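Local atomic coordinates of putative phosphosugar isomerases (Salmonella typhimurium LT2, PDB entry 3FKJ), a protein that probably binds phosphorylated sugars or related carbohydrate derivatives and may isomerise them. Residues R113-P126 with C131-A143. Sequence-based numbering, arbitrary orientation.
Sequences REKGAATIGLVYQP and CEYSDYIIEYQWA
W142 turns the edge of its indole onto one face of the Y124 ring in a T-shaped stack, planes at 70°, with CE3 above the rim near CZ. The Y140 ring carries the V123 carbonyl and the Y124 backbone N over one face, V123 O being 3.3 Å from Y140 CD2; the L122 backbone lies at its edge, and the Y140 hydroxyl bonds to the Q98 side chain. These rings lie just past the C-terminal ends of the two parallel strands of a beta-alpha-beta unit in the SIS domain, where strand 136-139 forms the outer edge of the sheet beside strand 118-123. A ladder of backbone bonds joins the two strands, among them G121 N to Y136 O at 2.8 Å. On the face toward helix 22-35, the CD1 methyl of I138 presses tightly on I120 CG2 (3.4 Å). At the other end, the R113 guanidinium has Y133 backbone over one face and D135 near its edge. R113 NH2 reaches D135 OD1 at 2.8 Å in a salt bridge, while D135 OD2 takes the T119 backbone N-H from above the carboxylate plane. T119 OG1, set between its backbone N and carbonyl carbon (chi1 53°), faces the loop before strand 136-139, donating to Y133 O at 2.7 Å and accepting from D135 N at 2.9 Å.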
loop_
_atom_site.group_PDB
_atom_site.type_symbol
_atom_site.label_atom_id
_atom_site.label_comp_id
_atom_site.label_asym_id
_atom_site.label_seq_id
_atom_site.Cartn_x
_atom_site.Cartn_y
_atom_site.Cartn_z
ATOM N N ARG A 113 -7.567 -17.906 13.412
ATOM C CA ARG A 113 -8.185 -19.130 13.893
ATOM C C ARG A 113 -9.065 -18.897 15.137
ATOM O O ARG A 113 -10.137 -19.448 15.227
ATOM C CB ARG A 113 -7.129 -20.210 14.168
ATOM C CG ARG A 113 -7.754 -21.507 14.734
ATOM C CD ARG A 113 -6.784 -22.662 14.872
ATOM N NE ARG A 113 -6.407 -23.285 13.603
ATOM C CZ ARG A 113 -5.500 -24.259 13.502
ATOM N NH1 ARG A 113 -4.907 -24.720 14.584
ATOM N NH2 ARG A 113 -5.179 -24.793 12.335
ATOM N N GLU A 114 -8.622 -18.066 16.080
ATOM C CA GLU A 114 -9.455 -17.708 17.247
ATOM C C GLU A 114 -10.768 -16.992 16.877
ATOM O O GLU A 114 -11.760 -17.074 17.602
ATOM C CB GLU A 114 -8.665 -16.837 18.223
ATOM C CG GLU A 114 -7.504 -17.559 18.913
ATOM C CD GLU A 114 -6.585 -16.629 19.705
ATOM O OE1 GLU A 114 -6.644 -15.383 19.515
ATOM O OE2 GLU A 114 -5.794 -17.162 20.514
ATOM N N LYS A 115 -10.751 -16.297 15.750
ATOM C CA LYS A 115 -11.899 -15.558 15.216
ATOM C C LYS A 115 -12.831 -16.433 14.378
ATOM O O LYS A 115 -13.950 -16.025 14.049
ATOM C CB LYS A 115 -11.385 -14.387 14.359
ATOM C CG LYS A 115 -11.535 -12.988 14.940
ATOM C CD LYS A 115 -11.045 -12.794 16.345
ATOM C CE LYS A 115 -11.460 -11.388 16.786
ATOM N NZ LYS A 115 -10.947 -10.946 18.117
ATOM N N GLY A 116 -12.385 -17.634 14.036
ATOM C CA GLY A 116 -13.196 -18.587 13.272
ATOM C C GLY A 116 -12.881 -18.634 11.782
ATOM O O GLY A 116 -13.537 -19.349 11.039
ATOM N N ALA A 117 -11.873 -17.881 11.349
ATOM C CA ALA A 117 -11.450 -17.856 9.940
ATOM C C ALA A 117 -10.718 -19.148 9.585
ATOM O O ALA A 117 -10.061 -19.752 10.459
ATOM C CB ALA A 117 -10.550 -16.655 9.674
ATOM N N ALA A 118 -10.863 -19.596 8.335
ATOM C CA ALA A 118 -9.952 -20.596 7.790
ATOM C C ALA A 118 -8.606 -19.948 7.542
ATOM O O ALA A 118 -8.533 -18.798 7.050
ATOM C CB ALA A 118 -10.484 -21.220 6.522
ATOM N N THR A 119 -7.543 -20.682 7.870
ATOM C CA THR A 119 -6.186 -20.208 7.659
ATOM C C THR A 119 -5.455 -21.101 6.630
ATOM O O THR A 119 -5.532 -22.298 6.706
ATOM C CB THR A 119 -5.394 -20.152 8.994
ATOM O OG1 THR A 119 -5.480 -21.420 9.652
ATOM C CG2 THR A 119 -5.937 -19.087 9.904
ATOM N N ILE A 120 -4.800 -20.482 5.642
ATOM C CA ILE A 120 -3.923 -21.199 4.696
ATOM C C ILE A 120 -2.515 -20.651 4.926
ATOM O O ILE A 120 -2.274 -19.434 4.795
ATOM C CB ILE A 120 -4.317 -20.980 3.205
ATOM C CG1 ILE A 120 -5.784 -21.381 2.926
ATOM C CG2 ILE A 120 -3.362 -21.736 2.273
ATOM C CD1 ILE A 120 -6.274 -20.998 1.532
ATOM N N GLY A 121 -1.596 -21.542 5.271
ATOM C CA GLY A 121 -0.212 -21.172 5.541
ATOM C C GLY A 121 0.714 -21.616 4.435
ATOM O O GLY A 121 0.785 -22.820 4.133
ATOM N N LEU A 122 1.427 -20.647 3.838
ATOM C CA LEU A 122 2.501 -20.929 2.865
ATOM C C LEU A 122 3.858 -20.915 3.596
ATOM O O LEU A 122 4.224 -19.915 4.247
ATOM C CB LEU A 122 2.492 -19.887 1.736
ATOM C CG LEU A 122 1.433 -19.892 0.622
ATOM C CD1 LEU A 122 0.026 -19.777 1.165
ATOM C CD2 LEU A 122 1.714 -18.713 -0.277
ATOM N N VAL A 123 4.587 -22.028 3.521
ATOM C CA VAL A 123 5.894 -22.152 4.189
ATOM C C VAL A 123 6.905 -22.737 3.219
ATOM O O VAL A 123 6.541 -23.420 2.275
ATOM C CB VAL A 123 5.843 -23.056 5.471
ATOM C CG1 VAL A 123 4.815 -22.547 6.476
ATOM C CG2 VAL A 123 5.582 -24.533 5.117
ATOM N N TYR A 124 8.171 -22.431 3.430
ATOM C CA TYR A 124 9.238 -23.116 2.709
ATOM C C TYR A 124 9.700 -24.332 3.541
ATOM O O TYR A 124 9.888 -25.436 3.016
ATOM C CB TYR A 124 10.400 -22.165 2.412
ATOM C CG TYR A 124 11.611 -22.869 1.824
ATOM C CD1 TYR A 124 11.531 -23.518 0.600
ATOM C CD2 TYR A 124 12.824 -22.880 2.491
ATOM C CE1 TYR A 124 12.621 -24.159 0.050
ATOM C CE2 TYR A 124 13.931 -23.528 1.954
ATOM C CZ TYR A 124 13.823 -24.165 0.729
ATOM O OH TYR A 124 14.912 -24.811 0.180
ATOM N N GLN A 125 9.854 -24.096 4.845
ATOM C CA GLN A 125 10.250 -25.108 5.817
ATOM C C GLN A 125 9.014 -25.689 6.499
ATOM O O GLN A 125 8.303 -24.947 7.173
ATOM C CB GLN A 125 11.123 -24.457 6.895
ATOM C CG GLN A 125 12.491 -23.991 6.422
ATOM C CD GLN A 125 13.525 -25.121 6.447
ATOM O OE1 GLN A 125 13.251 -26.235 6.932
ATOM N NE2 GLN A 125 14.715 -24.841 5.914
ATOM N N PRO A 126 8.771 -27.015 6.351
ATOM C CA PRO A 126 7.671 -27.685 7.053
ATOM C C PRO A 126 7.917 -27.860 8.559
ATOM O O PRO A 126 9.042 -27.672 9.033
ATOM C CB PRO A 126 7.595 -29.035 6.357
ATOM C CG PRO A 126 8.946 -29.266 5.824
ATOM C CD PRO A 126 9.531 -27.957 5.506
ATOM N N CYS A 131 2.729 -23.465 10.864
ATOM C CA CYS A 131 1.921 -24.668 10.687
ATOM C C CYS A 131 0.950 -24.956 11.830
ATOM O O CYS A 131 -0.144 -25.432 11.601
ATOM C CB CYS A 131 2.827 -25.895 10.480
ATOM S SG CYS A 131 3.943 -25.669 9.058
ATOM N N GLU A 132 1.340 -24.685 13.062
ATOM C CA GLU A 132 0.456 -24.968 14.195
ATOM C C GLU A 132 -0.950 -24.365 14.003
ATOM O O GLU A 132 -1.968 -24.996 14.325
ATOM C CB GLU A 132 1.083 -24.455 15.494
ATOM C CG GLU A 132 0.366 -24.929 16.740
ATOM C CD GLU A 132 1.021 -24.455 18.025
ATOM O OE1 GLU A 132 2.267 -24.500 18.126
ATOM O OE2 GLU A 132 0.275 -24.050 18.943
ATOM N N TYR A 133 -0.996 -23.145 13.475
ATOM C CA TYR A 133 -2.241 -22.405 13.316
ATOM C C TYR A 133 -2.718 -22.332 11.868
ATOM O O TYR A 133 -3.559 -21.497 11.539
ATOM C CB TYR A 133 -2.046 -20.997 13.857
ATOM C CG TYR A 133 -1.682 -20.984 15.315
ATOM C CD1 TYR A 133 -2.612 -21.358 16.284
ATOM C CD2 TYR A 133 -0.407 -20.623 15.732
ATOM C CE1 TYR A 133 -2.287 -21.339 17.631
ATOM C CE2 TYR A 133 -0.072 -20.615 17.068
ATOM C CZ TYR A 133 -1.014 -20.964 18.011
ATOM O OH TYR A 133 -0.678 -20.929 19.332
ATOM N N SER A 134 -2.207 -23.213 11.013
ATOM C CA SER A 134 -2.605 -23.276 9.613
ATOM C C SER A 134 -3.527 -24.454 9.417
ATOM O O SER A 134 -3.113 -25.594 9.608
ATOM C CB SER A 134 -1.377 -23.452 8.712
ATOM O OG SER A 134 -0.434 -22.397 8.905
ATOM N N ASP A 135 -4.775 -24.200 9.037
ATOM C CA ASP A 135 -5.723 -25.293 8.759
ATOM C C ASP A 135 -5.224 -26.058 7.550
ATOM O O ASP A 135 -5.400 -27.262 7.471
ATOM C CB ASP A 135 -7.156 -24.781 8.469
ATOM C CG ASP A 135 -7.786 -24.070 9.648
ATOM O OD1 ASP A 135 -7.534 -24.515 10.787
ATOM O OD2 ASP A 135 -8.546 -23.088 9.442
ATOM N N TYR A 136 -4.645 -25.329 6.595
ATOM C CA TYR A 136 -4.093 -25.919 5.387
ATOM C C TYR A 136 -2.692 -25.368 5.201
ATOM O O TYR A 136 -2.454 -24.185 5.459
ATOM C CB TYR A 136 -4.975 -25.596 4.178
ATOM C CG TYR A 136 -6.460 -25.878 4.366
ATOM C CD1 TYR A 136 -7.309 -24.921 4.942
ATOM C CD2 TYR A 136 -7.024 -27.116 3.965
ATOM C CE1 TYR A 136 -8.663 -25.179 5.127
ATOM C CE2 TYR A 136 -8.384 -27.374 4.139
ATOM C CZ TYR A 136 -9.203 -26.413 4.727
ATOM O OH TYR A 136 -10.556 -26.680 4.876
ATOM N N ILE A 137 -1.779 -26.224 4.757
ATOM C CA ILE A 137 -0.362 -25.899 4.603
ATOM C C ILE A 137 0.093 -26.124 3.159
ATOM O O ILE A 137 -0.142 -27.176 2.599
ATOM C CB ILE A 137 0.540 -26.773 5.523
ATOM C CG1 ILE A 137 0.170 -26.566 6.998
ATOM C CG2 ILE A 137 2.012 -26.420 5.294
ATOM C CD1 ILE A 137 0.497 -27.758 7.907
ATOM N N ILE A 138 0.752 -25.136 2.573
ATOM C CA ILE A 138 1.371 -25.280 1.268
ATOM C C ILE A 138 2.874 -25.140 1.461
ATOM O O ILE A 138 3.341 -24.160 2.017
ATOM C CB ILE A 138 0.860 -24.223 0.275
ATOM C CG1 ILE A 138 -0.606 -24.524 -0.117
ATOM C CG2 ILE A 138 1.767 -24.181 -0.953
ATOM C CD1 ILE A 138 -1.555 -23.310 -0.149
ATOM N N GLU A 139 3.631 -26.135 1.025
ATOM C CA GLU A 139 5.078 -26.014 1.011
ATOM C C GLU A 139 5.459 -25.531 -0.367
ATOM O O GLU A 139 5.447 -26.308 -1.332
ATOM C CB GLU A 139 5.730 -27.339 1.310
ATOM C CG GLU A 139 5.556 -27.750 2.759
ATOM C CD GLU A 139 5.935 -29.181 2.983
ATOM O OE1 GLU A 139 7.097 -29.516 2.692
ATOM O OE2 GLU A 139 5.069 -29.944 3.441
ATOM N N TYR A 140 5.714 -24.230 -0.480
ATOM C CA TYR A 140 6.058 -23.657 -1.763
ATOM C C TYR A 140 7.506 -23.975 -2.026
ATOM O O TYR A 140 8.243 -24.321 -1.110
ATOM C CB TYR A 140 5.799 -22.142 -1.824
ATOM C CG TYR A 140 6.521 -21.293 -0.808
ATOM C CD1 TYR A 140 7.848 -20.930 -0.982
ATOM C CD2 TYR A 140 5.858 -20.800 0.309
ATOM C CE1 TYR A 140 8.499 -20.132 -0.066
ATOM C CE2 TYR A 140 6.502 -19.987 1.233
ATOM C CZ TYR A 140 7.824 -19.666 1.047
ATOM O OH TYR A 140 8.471 -18.842 1.957
ATOM N N GLN A 141 7.915 -23.831 -3.277
ATOM C CA GLN A 141 9.296 -24.026 -3.649
ATOM C C GLN A 141 10.085 -22.727 -3.763
ATOM O O GLN A 141 9.551 -21.655 -4.079
ATOM C CB GLN A 141 9.345 -24.803 -4.941
ATOM C CG GLN A 141 8.669 -26.143 -4.788
ATOM C CD GLN A 141 9.327 -27.159 -5.598
ATOM O OE1 GLN A 141 8.967 -27.354 -6.739
ATOM N NE2 GLN A 141 10.354 -27.779 -5.050
ATOM N N TRP A 142 11.373 -22.855 -3.483
ATOM C CA TRP A 142 12.286 -21.745 -3.457
ATOM C C TRP A 142 13.714 -22.240 -3.706
ATOM O O TRP A 142 14.106 -23.261 -3.192
ATOM C CB TRP A 142 12.212 -21.070 -2.085
ATOM C CG TRP A 142 13.232 -20.003 -1.906
ATOM C CD1 TRP A 142 13.111 -18.681 -2.251
ATOM C CD2 TRP A 142 14.548 -20.156 -1.347
ATOM N NE1 TRP A 142 14.265 -18.003 -1.931
ATOM C CE2 TRP A 142 15.164 -18.879 -1.376
ATOM C CE3 TRP A 142 15.256 -21.238 -0.810
ATOM C CZ2 TRP A 142 16.466 -18.660 -0.901
ATOM C CZ3 TRP A 142 16.560 -21.023 -0.340
ATOM C CH2 TRP A 142 17.146 -19.742 -0.392
ATOM N N ALA A 143 14.463 -21.497 -4.509
ATOM C CA ALA A 143 15.922 -21.588 -4.555
ATOM C C ALA A 143 16.535 -20.195 -4.718
ATOM O O ALA A 143 15.900 -19.282 -5.226
ATOM C CB ALA A 143 16.377 -22.472 -5.686
#